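Local coordinates for putative heme binding protein (Tannerella forsythia, PDB 6EU8) that is an HmuY-like protein that probably binds heme, with properties differing from those of Porphyromonas gingivalis HmuY, captured here in the apo form, at residues Ile71-Phe76 with Val187-Glu192; Glu82-Ala87 with Tyr104-Glu109; Lys89-Ser94 with Lys171-Asp176. All coordinates share one frame; numbering follows the deposited sequence.

How the contacts relate
Contact 1 packs strand 71-74 of a four-stranded sheet against strand 184-194 of the large antiparallel sheet; contact 2 pairs strands 84-87 and 105-111 within that large sheet; contact 3 lays a loop on its strand 169-178. Centres lie about 15 Å (1 and 2), 12 Å (1 and 3) and 17 Å (2 and 3) apart. Contacts 1 and 3 touch through neighbouring strands 169-178 and 184-194, while contacts 2 and 3 meet only where their segments adjoin in the chain. The order is 71-76, 82-87, 89-94, 104-109, 171-176, 187-192: contacts 2 and 3 alternate, and contact 1, its segments 111 residues apart, encloses both and joins the two sheets.

Contact 1: residues Ile71-Phe76 with Val187-Glu192; sequences IAIHRF and VSFNYE
Ile71 and Ile73 reach from one strand toward Phe189 and Val187 of another, a compact example of sheets meeting through apolar side chains. Ile71 and Phe189 approach tip to tip, CD1 of the isoleucine standing 4.2 Å from CZ of the ring. The first torsion of Ile71 (chi1 66°) lodges CG1, the carbon that bears this methyl, between backbone N and carbonyl carbon. Ile73 CD1 meets both partners: it approaches Val187 CG1 at 4.1 Å, again tip to tip, and lies 4.0 Å from Phe189 CE1, where the two side chains run past one another in opposite senses. Ile73 CG2 adds a second touch on the valine, 4.2 Å from Val187 CG2. Both isoleucine CD1 methyls come to the phenylalanine ring obliquely. Beyond the end of the strand, Phe76 turns the edge of its ring to the valine, CD1 lying 4.2 Å from Val187 CG2, and the same methyl touches the backbone Arg75 O at 3.9 Å. The Arg75 side chain starts out away from this interface; its NH1 binds Thr20 O and its NH2 a malonate ion, probably from the crystallisation liquor. Ile17 of strand 11-18 also touches Ile73, while Phe174 flanks Val187. The strand axes stay 10.3 Å apart and run nearly antiparallel, at 153°. Chemically, the four-stranded sheet is joined to the large one in the buried interior by apolar side chains, without directional bonds between the segments, and Arg75 O is buried without a polar partner.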
loop_
_atom_site.group_PDB
_atom_site.type_symbol
_atom_site.label_atom_id
_atom_site.label_comp_id
_atom_site.label_asym_id
_atom_site.label_seq_id
_atom_site.Cartn_x
_atom_site.Cartn_y
_atom_site.Cartn_z
ATOM N N ILE A 71 -4.898 2.151 5.709
ATOM C CA ILE A 71 -4.027 1.924 4.536
ATOM C C ILE A 71 -4.170 0.478 4.060
ATOM O O ILE A 71 -4.622 -0.387 4.796
ATOM C CB ILE A 71 -2.526 2.261 4.799
ATOM C CG1 ILE A 71 -1.890 1.333 5.822
ATOM C CG2 ILE A 71 -2.349 3.735 5.212
ATOM C CD1 ILE A 71 -0.374 1.465 5.874
ATOM N N ALA A 72 -3.836 0.224 2.785
ATOM C CA ALA A 72 -3.823 -1.128 2.202
ATOM C C ALA A 72 -2.610 -1.312 1.307
ATOM O O ALA A 72 -2.146 -0.358 0.677
ATOM C CB ALA A 72 -5.092 -1.406 1.437
ATOM N N ILE A 73 -2.111 -2.551 1.287
ATOM C CA ILE A 73 -0.831 -2.885 0.674
ATOM C C ILE A 73 -1.029 -4.068 -0.307
ATOM O O ILE A 73 -1.639 -5.091 0.035
ATOM C CB ILE A 73 0.231 -3.226 1.760
ATOM C CG1 ILE A 73 0.363 -2.069 2.787
ATOM C CG2 ILE A 73 1.598 -3.544 1.115
ATOM C CD1 ILE A 73 1.365 -2.362 3.889
ATOM N N HIS A 74 -0.498 -3.901 -1.537
ATOM C CA HIS A 74 -0.447 -4.939 -2.574
ATOM C C HIS A 74 0.973 -4.915 -3.112
ATOM O O HIS A 74 1.358 -3.945 -3.712
ATOM C CB HIS A 74 -1.431 -4.642 -3.708
ATOM C CG HIS A 74 -1.117 -5.351 -5.012
ATOM N ND1 HIS A 74 -0.266 -4.829 -5.965
ATOM C CD2 HIS A 74 -1.574 -6.524 -5.521
ATOM C CE1 HIS A 74 -0.192 -5.656 -6.987
ATOM N NE2 HIS A 74 -0.977 -6.686 -6.743
ATOM N N ARG A 75 1.754 -6.000 -2.920
ATOM C CA ARG A 75 3.179 -5.943 -3.252
ATOM C C ARG A 75 3.800 -4.663 -2.657
ATOM O O ARG A 75 3.713 -4.530 -1.439
ATOM C CB ARG A 75 3.382 -6.080 -4.760
ATOM C CG ARG A 75 2.897 -7.401 -5.369
ATOM C CD ARG A 75 3.781 -8.641 -5.078
ATOM N NE ARG A 75 5.187 -8.400 -5.392
ATOM C CZ ARG A 75 6.180 -9.293 -5.223
ATOM N NH1 ARG A 75 5.935 -10.482 -4.718
ATOM N NH2 ARG A 75 7.425 -8.955 -5.519
ATOM N N PHE A 76 4.410 -3.765 -3.441
ATOM C CA PHE A 76 4.959 -2.506 -2.879
ATOM C C PHE A 76 4.046 -1.306 -3.135
ATOM O O PHE A 76 4.418 -0.149 -2.837
ATOM C CB PHE A 76 6.397 -2.246 -3.364
ATOM C CG PHE A 76 7.423 -3.289 -2.937
ATOM C CD1 PHE A 76 7.279 -4.069 -1.784
ATOM C CD2 PHE A 76 8.552 -3.482 -3.732
ATOM C CE1 PHE A 76 8.244 -4.991 -1.414
ATOM C CE2 PHE A 76 9.522 -4.431 -3.356
ATOM C CZ PHE A 76 9.364 -5.161 -2.224
ATOM N N VAL A 187 6.365 -6.408 4.075
ATOM C CA VAL A 187 6.494 -4.976 4.284
ATOM C C VAL A 187 6.370 -4.649 5.762
ATOM O O VAL A 187 5.321 -4.936 6.356
ATOM C CB VAL A 187 5.417 -4.226 3.461
ATOM C CG1 VAL A 187 5.478 -2.725 3.707
ATOM C CG2 VAL A 187 5.565 -4.543 1.976
ATOM N N SER A 188 7.424 -4.070 6.348
ATOM C CA SER A 188 7.435 -3.661 7.792
ATOM C C SER A 188 7.523 -2.151 7.946
ATOM O O SER A 188 8.222 -1.492 7.173
ATOM C CB SER A 188 8.590 -4.341 8.551
ATOM O OG SER A 188 8.465 -5.742 8.562
ATOM N N PHE A 189 6.791 -1.587 8.935
ATOM C CA PHE A 189 6.861 -0.169 9.231
ATOM C C PHE A 189 6.582 0.088 10.703
ATOM O O PHE A 189 5.883 -0.701 11.347
ATOM C CB PHE A 189 5.849 0.634 8.364
ATOM C CG PHE A 189 4.451 0.060 8.357
ATOM C CD1 PHE A 189 4.098 -0.956 7.496
ATOM C CD2 PHE A 189 3.478 0.544 9.243
ATOM C CE1 PHE A 189 2.807 -1.507 7.515
ATOM C CE2 PHE A 189 2.190 0.015 9.255
ATOM C CZ PHE A 189 1.849 -1.003 8.390
ATOM N N ASN A 190 7.145 1.183 11.192
ATOM C CA ASN A 190 6.815 1.735 12.506
ATOM C C ASN A 190 5.852 2.887 12.271
ATOM O O ASN A 190 5.924 3.563 11.245
ATOM C CB ASN A 190 8.097 2.238 13.193
ATOM C CG ASN A 190 9.104 1.126 13.453
ATOM O OD1 ASN A 190 8.754 -0.045 13.548
ATOM N ND2 ASN A 190 10.376 1.515 13.577
ATOM N N TYR A 191 4.914 3.128 13.199
ATOM C CA TYR A 191 4.037 4.284 13.080
ATOM C C TYR A 191 3.621 4.921 14.424
ATOM O O TYR A 191 3.697 4.265 15.452
ATOM C CB TYR A 191 2.773 3.950 12.243
ATOM C CG TYR A 191 1.847 2.955 12.855
ATOM C CD1 TYR A 191 2.015 1.591 12.671
ATOM C CD2 TYR A 191 0.765 3.379 13.645
ATOM C CE1 TYR A 191 1.125 0.669 13.223
ATOM C CE2 TYR A 191 -0.095 2.478 14.200
ATOM C CZ TYR A 191 0.066 1.143 13.985
ATOM O OH TYR A 191 -0.813 0.253 14.540
ATOM N N GLU A 192 3.178 6.161 14.350
ATOM C CA GLU A 192 2.551 6.877 15.487
ATOM C C GLU A 192 1.210 7.455 14.977
ATOM O O GLU A 192 1.197 8.386 14.174
ATOM C CB GLU A 192 3.496 7.965 16.045
ATOM C CG GLU A 192 4.842 7.408 16.502
ATOM C CD GLU A 192 5.688 8.375 17.335
ATOM O OE1 GLU A 192 5.392 9.581 17.370
ATOM O OE2 GLU A 192 6.682 7.899 17.948
#

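Contact 2: residues Glu82-Ala87 with Tyr104-Glu109; sequences EGEAIA and YKKDVE
Ala85 and Lys105 form an antiparallel hydrogen-bonded pair, each using both its backbone N and O. Lys105 N donates to Ala85 O at 2.9 Å, almost straight at 170°. The return bond, from Ala85 N to Lys105 O at 3.0 Å, is more bent (153°); Asn137 ND2 gives that oxygen a second donor. Towards Gly83 water takes over from direct pairing: one molecule donates to Gly83 O and accepts from Asp107 N, while another accepts from Glu82 N and donates to Asp107 OD2. Asp107 OD1 is gripped by Asn137 ND2 and Thr80 OG1. Lys106 and Glu84 lie side by side, pointing the same way, and form a long salt bridge, NZ to OE1 3.5 Å, whose hydrogen bond is weak. Glu84 also crosses Tyr104 at about a right angle, its CD 3.7 Å from Tyr104 CB. Ile86 CG2 sits over the centre of the Tyr104 ring, 3.6 Å from its centroid, in a CH-pi contact. The tyrosine OH bonds to Pro100 O, and Lys163 makes a cation-pi contact with the ring. Strand 84-87 lies between 105-111 and 160-163 in the large sheet, while 105-111 pairs onward with 127-136.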
loop_
_atom_site.group_PDB
_atom_site.type_symbol
_atom_site.label_atom_id
_atom_site.label_comp_id
_atom_site.label_asym_id
_atom_site.label_seq_id
_atom_site.Cartn_x
_atom_site.Cartn_y
_atom_site.Cartn_z
ATOM N N GLU A 82 -9.620 6.615 1.149
ATOM C CA GLU A 82 -9.961 8.020 0.852
ATOM C C GLU A 82 -9.187 9.023 1.731
ATOM O O GLU A 82 -9.752 10.006 2.267
ATOM C CB GLU A 82 -11.497 8.237 0.958
ATOM C CG GLU A 82 -12.324 7.444 -0.036
ATOM C CD GLU A 82 -13.820 7.556 0.246
ATOM O OE1 GLU A 82 -14.297 8.688 0.422
ATOM O OE2 GLU A 82 -14.509 6.527 0.341
ATOM N N GLY A 83 -7.889 8.779 1.881
ATOM C CA GLY A 83 -6.968 9.650 2.599
ATOM C C GLY A 83 -6.047 10.460 1.732
ATOM O O GLY A 83 -6.231 10.558 0.520
ATOM N N GLU A 84 -5.064 11.098 2.357
ATOM C CA GLU A 84 -4.085 11.909 1.623
ATOM C C GLU A 84 -2.757 11.927 2.360
ATOM O O GLU A 84 -2.728 11.786 3.600
ATOM C CB GLU A 84 -4.645 13.315 1.328
ATOM C CG GLU A 84 -5.074 14.108 2.566
ATOM C CD GLU A 84 -5.764 15.440 2.246
ATOM O OE1 GLU A 84 -5.977 15.780 1.066
ATOM O OE2 GLU A 84 -6.071 16.163 3.205
ATOM N N ALA A 85 -1.655 12.061 1.601
ATOM C CA ALA A 85 -0.303 11.910 2.163
ATOM C C ALA A 85 0.715 12.938 1.669
ATOM O O ALA A 85 0.576 13.482 0.580
ATOM C CB ALA A 85 0.215 10.500 1.823
ATOM N N ILE A 86 1.725 13.182 2.517
ATOM C CA ILE A 86 2.990 13.868 2.181
ATOM C C ILE A 86 4.192 13.078 2.645
ATOM O O ILE A 86 4.112 12.279 3.574
ATOM C CB ILE A 86 3.147 15.295 2.820
ATOM C CG1 ILE A 86 3.130 15.234 4.357
ATOM C CG2 ILE A 86 2.085 16.215 2.300
ATOM C CD1 ILE A 86 3.426 16.569 5.025
ATOM N N ALA A 87 5.320 13.292 1.949
ATOM C CA ALA A 87 6.628 12.870 2.418
ATOM C C ALA A 87 7.318 14.078 3.032
ATOM O O ALA A 87 7.608 15.047 2.324
ATOM C CB ALA A 87 7.483 12.307 1.289
ATOM N N TYR A 104 -0.739 17.833 0.434
ATOM C CA TYR A 104 -1.182 16.446 0.568
ATOM C C TYR A 104 -1.797 15.944 -0.739
ATOM O O TYR A 104 -2.538 16.675 -1.398
ATOM C CB TYR A 104 -2.167 16.322 1.731
ATOM C CG TYR A 104 -1.496 16.433 3.091
ATOM C CD1 TYR A 104 -1.242 17.694 3.693
ATOM C CD2 TYR A 104 -1.144 15.305 3.802
ATOM C CE1 TYR A 104 -0.625 17.777 4.924
ATOM C CE2 TYR A 104 -0.523 15.385 5.035
ATOM C CZ TYR A 104 -0.276 16.638 5.606
ATOM O OH TYR A 104 0.346 16.695 6.835
ATOM N N LYS A 105 -1.461 14.702 -1.125
ATOM C CA LYS A 105 -1.998 14.077 -2.317
ATOM C C LYS A 105 -2.916 12.873 -2.032
ATOM O O LYS A 105 -2.560 11.970 -1.237
ATOM C CB LYS A 105 -0.856 13.591 -3.208
ATOM C CG LYS A 105 0.153 14.635 -3.632
ATOM C CD LYS A 105 -0.556 15.783 -4.341
ATOM C CE LYS A 105 0.425 16.659 -5.095
ATOM N NZ LYS A 105 -0.340 17.563 -5.987
ATOM N N LYS A 106 -4.084 12.887 -2.667
ATOM C CA LYS A 106 -5.052 11.791 -2.595
ATOM C C LYS A 106 -4.638 10.642 -3.549
ATOM O O LYS A 106 -3.770 10.800 -4.400
ATOM C CB LYS A 106 -6.463 12.268 -2.980
ATOM C CG LYS A 106 -7.085 13.262 -1.993
ATOM C CD LYS A 106 -8.249 14.016 -2.623
ATOM C CE LYS A 106 -8.614 15.252 -1.805
ATOM N NZ LYS A 106 -9.018 14.898 -0.418
ATOM N N ASP A 107 -5.263 9.490 -3.355
ATOM C CA ASP A 107 -4.992 8.313 -4.219
ATOM C C ASP A 107 -5.449 8.597 -5.655
ATOM O O ASP A 107 -6.421 9.375 -5.874
ATOM C CB ASP A 107 -5.710 7.078 -3.729
ATOM C CG ASP A 107 -5.242 6.574 -2.377
ATOM O OD1 ASP A 107 -4.420 7.198 -1.657
ATOM O OD2 ASP A 107 -5.790 5.532 -2.008
ATOM N N VAL A 108 -4.781 7.960 -6.623
ATOM C CA VAL A 108 -5.136 8.059 -8.051
ATOM C C VAL A 108 -5.602 6.700 -8.565
ATOM O O VAL A 108 -5.224 5.671 -8.013
ATOM C CB VAL A 108 -3.987 8.599 -8.921
ATOM C CG1 VAL A 108 -3.578 9.999 -8.436
ATOM C CG2 VAL A 108 -2.782 7.672 -8.965
ATOM N N GLU A 109 -6.436 6.719 -9.590
ATOM C CA GLU A 109 -6.937 5.512 -10.262
ATOM C C GLU A 109 -6.033 5.181 -11.428
ATOM O O GLU A 109 -5.753 6.066 -12.269
ATOM C CB GLU A 109 -8.365 5.728 -10.804
ATOM C CG GLU A 109 -9.435 5.779 -9.719
ATOM C CD GLU A 109 -10.866 5.710 -10.247
ATOM O OE1 GLU A 109 -11.097 5.809 -11.476
ATOM O OE2 GLU A 109 -11.774 5.548 -9.405
HETATM O O HOH W 1 -8.602 6.033 -1.593
HETATM O O HOH W 2 -7.460 9.122 -1.470
#

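Contact 3: residues Lys89-Ser94 with Lys171-Asp176; sequences KETEFS and KIKFTD
The Phe93 ring has Lys173 N at its edge, near the ring plane and 3.9 Å from CZ. Lys171 CB, 3.6 Å from Phe93 CD1, and Ile172 N come to the ring obliquely, and Lys173 CB also touches CZ. A second ring, that of Phe174, belongs to the strand itself and carries Ile172 CG2 3.8 Å above one face, offset toward the rim; it also meets the ring of Trp143, the planes about 30° apart. Two lysines add polar ties around Phe93. In Lys173, CG is anti to the backbone N (chi1 -176°); the chain then bends at chi2 and chi4, and NZ donates to Thr91 O at 2.8 Å, in the carbonyl plane and on a lone pair. Lys157 O accepts from the same ammonium. Lys171 extends past the phenylalanine in the opposite sense, and its NZ makes only a weak bond to Phe93 O at 3.3 Å, its stronger acceptor being Val96 O. The loop between strands 84-87 and 105-111 is thereby laid over strand 169-178, which sits between 160-163 and 184-194 in the large antiparallel sheet, with a classic beta bulge opposite Ser188 on the 184-194 side; Phe93 touches Val159 and Glu192 as well.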
loop_
_atom_site.group_PDB
_atom_site.type_symbol
_atom_site.label_atom_id
_atom_site.label_comp_id
_atom_site.label_asym_id
_atom_site.label_seq_id
_atom_site.Cartn_x
_atom_site.Cartn_y
_atom_site.Cartn_z
ATOM N N LYS A 89 10.581 15.894 5.060
ATOM C CA LYS A 89 12.045 15.854 5.027
ATOM C C LYS A 89 12.679 15.219 6.245
ATOM O O LYS A 89 13.904 15.070 6.286
ATOM C CB LYS A 89 12.606 17.275 4.845
ATOM C CG LYS A 89 12.539 18.162 6.090
ATOM C CD LYS A 89 13.206 19.517 5.828
ATOM C CE LYS A 89 12.898 20.533 6.929
ATOM N NZ LYS A 89 13.500 20.233 8.266
ATOM N N GLU A 90 11.885 14.858 7.252
ATOM C CA GLU A 90 12.399 14.343 8.504
ATOM C C GLU A 90 12.642 12.844 8.455
ATOM O O GLU A 90 11.986 12.118 7.676
ATOM C CB GLU A 90 11.446 14.680 9.679
ATOM C CG GLU A 90 11.048 16.158 9.801
ATOM C CD GLU A 90 12.223 17.133 9.981
ATOM O OE1 GLU A 90 13.287 16.719 10.486
ATOM O OE2 GLU A 90 12.075 18.314 9.596
ATOM N N THR A 91 13.595 12.403 9.273
ATOM C CA THR A 91 13.928 10.989 9.428
ATOM C C THR A 91 13.517 10.429 10.798
ATOM O O THR A 91 13.593 9.233 11.015
ATOM C CB THR A 91 15.439 10.737 9.149
ATOM O OG1 THR A 91 15.624 9.426 8.604
ATOM C CG2 THR A 91 16.313 10.879 10.408
ATOM N N GLU A 92 13.074 11.296 11.714
ATOM C CA GLU A 92 12.707 10.884 13.083
ATOM C C GLU A 92 11.326 11.431 13.451
ATOM O O GLU A 92 11.014 12.581 13.166
ATOM C CB GLU A 92 13.746 11.404 14.093
ATOM C CG GLU A 92 15.114 10.751 13.968
ATOM C CD GLU A 92 16.201 11.447 14.784
ATOM O OE1 GLU A 92 15.957 12.555 15.328
ATOM O OE2 GLU A 92 17.320 10.882 14.866
ATOM N N PHE A 93 10.518 10.608 14.113
ATOM C CA PHE A 93 9.144 11.011 14.472
ATOM C C PHE A 93 9.116 12.244 15.376
ATOM O O PHE A 93 8.264 13.111 15.194
ATOM C CB PHE A 93 8.400 9.910 15.207
ATOM C CG PHE A 93 8.094 8.672 14.384
ATOM C CD1 PHE A 93 7.596 8.757 13.081
ATOM C CD2 PHE A 93 8.237 7.417 14.959
ATOM C CE1 PHE A 93 7.290 7.590 12.369
ATOM C CE2 PHE A 93 7.931 6.261 14.258
ATOM C CZ PHE A 93 7.456 6.355 12.953
ATOM N N SER A 94 10.057 12.331 16.315
ATOM C CA SER A 94 10.093 13.489 17.248
ATOM C C SER A 94 10.314 14.854 16.560
ATOM O O SER A 94 10.018 15.900 17.147
ATOM C CB SER A 94 11.130 13.263 18.363
ATOM O OG SER A 94 12.437 13.073 17.864
ATOM N N LYS A 171 2.029 9.293 11.457
ATOM C CA LYS A 171 3.418 9.341 10.987
ATOM C C LYS A 171 3.856 7.917 10.749
ATOM O O LYS A 171 3.703 7.051 11.622
ATOM C CB LYS A 171 4.313 9.964 12.063
ATOM C CG LYS A 171 3.871 11.345 12.541
ATOM C CD LYS A 171 4.746 11.769 13.710
ATOM C CE LYS A 171 4.051 12.726 14.657
ATOM N NZ LYS A 171 4.978 12.978 15.808
ATOM N N ILE A 172 4.427 7.649 9.563
ATOM C CA ILE A 172 4.830 6.293 9.174
ATOM C C ILE A 172 6.279 6.281 8.644
ATOM O O ILE A 172 6.626 7.120 7.818
ATOM C CB ILE A 172 3.880 5.732 8.071
ATOM C CG1 ILE A 172 2.393 5.754 8.517
ATOM C CG2 ILE A 172 4.313 4.328 7.687
ATOM C CD1 ILE A 172 1.382 5.308 7.458
ATOM N N LYS A 173 7.095 5.371 9.174
ATOM C CA LYS A 173 8.454 5.134 8.660
ATOM C C LYS A 173 8.563 3.665 8.294
ATOM O O LYS A 173 8.460 2.776 9.145
ATOM C CB LYS A 173 9.517 5.498 9.713
ATOM C CG LYS A 173 10.947 5.364 9.174
ATOM C CD LYS A 173 11.876 6.465 9.664
ATOM C CE LYS A 173 13.347 6.103 9.430
ATOM N NZ LYS A 173 14.175 7.280 9.027
ATOM N N PHE A 174 8.785 3.384 6.998
ATOM C CA PHE A 174 8.950 2.012 6.519
ATOM C C PHE A 174 10.358 1.549 6.846
ATOM O O PHE A 174 11.295 2.336 6.747
ATOM C CB PHE A 174 8.668 1.882 5.014
ATOM C CG PHE A 174 7.223 2.140 4.647
ATOM C CD1 PHE A 174 6.787 3.431 4.391
ATOM C CD2 PHE A 174 6.300 1.091 4.575
ATOM C CE1 PHE A 174 5.457 3.698 4.081
ATOM C CE2 PHE A 174 4.972 1.358 4.269
ATOM C CZ PHE A 174 4.561 2.659 4.005
ATOM N N THR A 175 10.478 0.317 7.320
ATOM C CA THR A 175 11.762 -0.219 7.769
ATOM C C THR A 175 12.290 -1.385 6.948
ATOM O O THR A 175 13.513 -1.568 6.878
ATOM C CB THR A 175 11.716 -0.643 9.255
ATOM O OG1 THR A 175 10.776 -1.704 9.465
ATOM C CG2 THR A 175 11.386 0.551 10.141
ATOM N N ASP A 176 11.405 -2.185 6.349
ATOM C CA ASP A 176 11.813 -3.363 5.574
ATOM C C ASP A 176 10.844 -3.660 4.432
ATOM O O ASP A 176 9.619 -3.460 4.562
ATOM C CB ASP A 176 11.920 -4.626 6.471
ATOM C CG ASP A 176 12.818 -4.425 7.717
ATOM O OD1 ASP A 176 12.308 -3.959 8.779
ATOM O OD2 ASP A 176 14.033 -4.791 7.652
#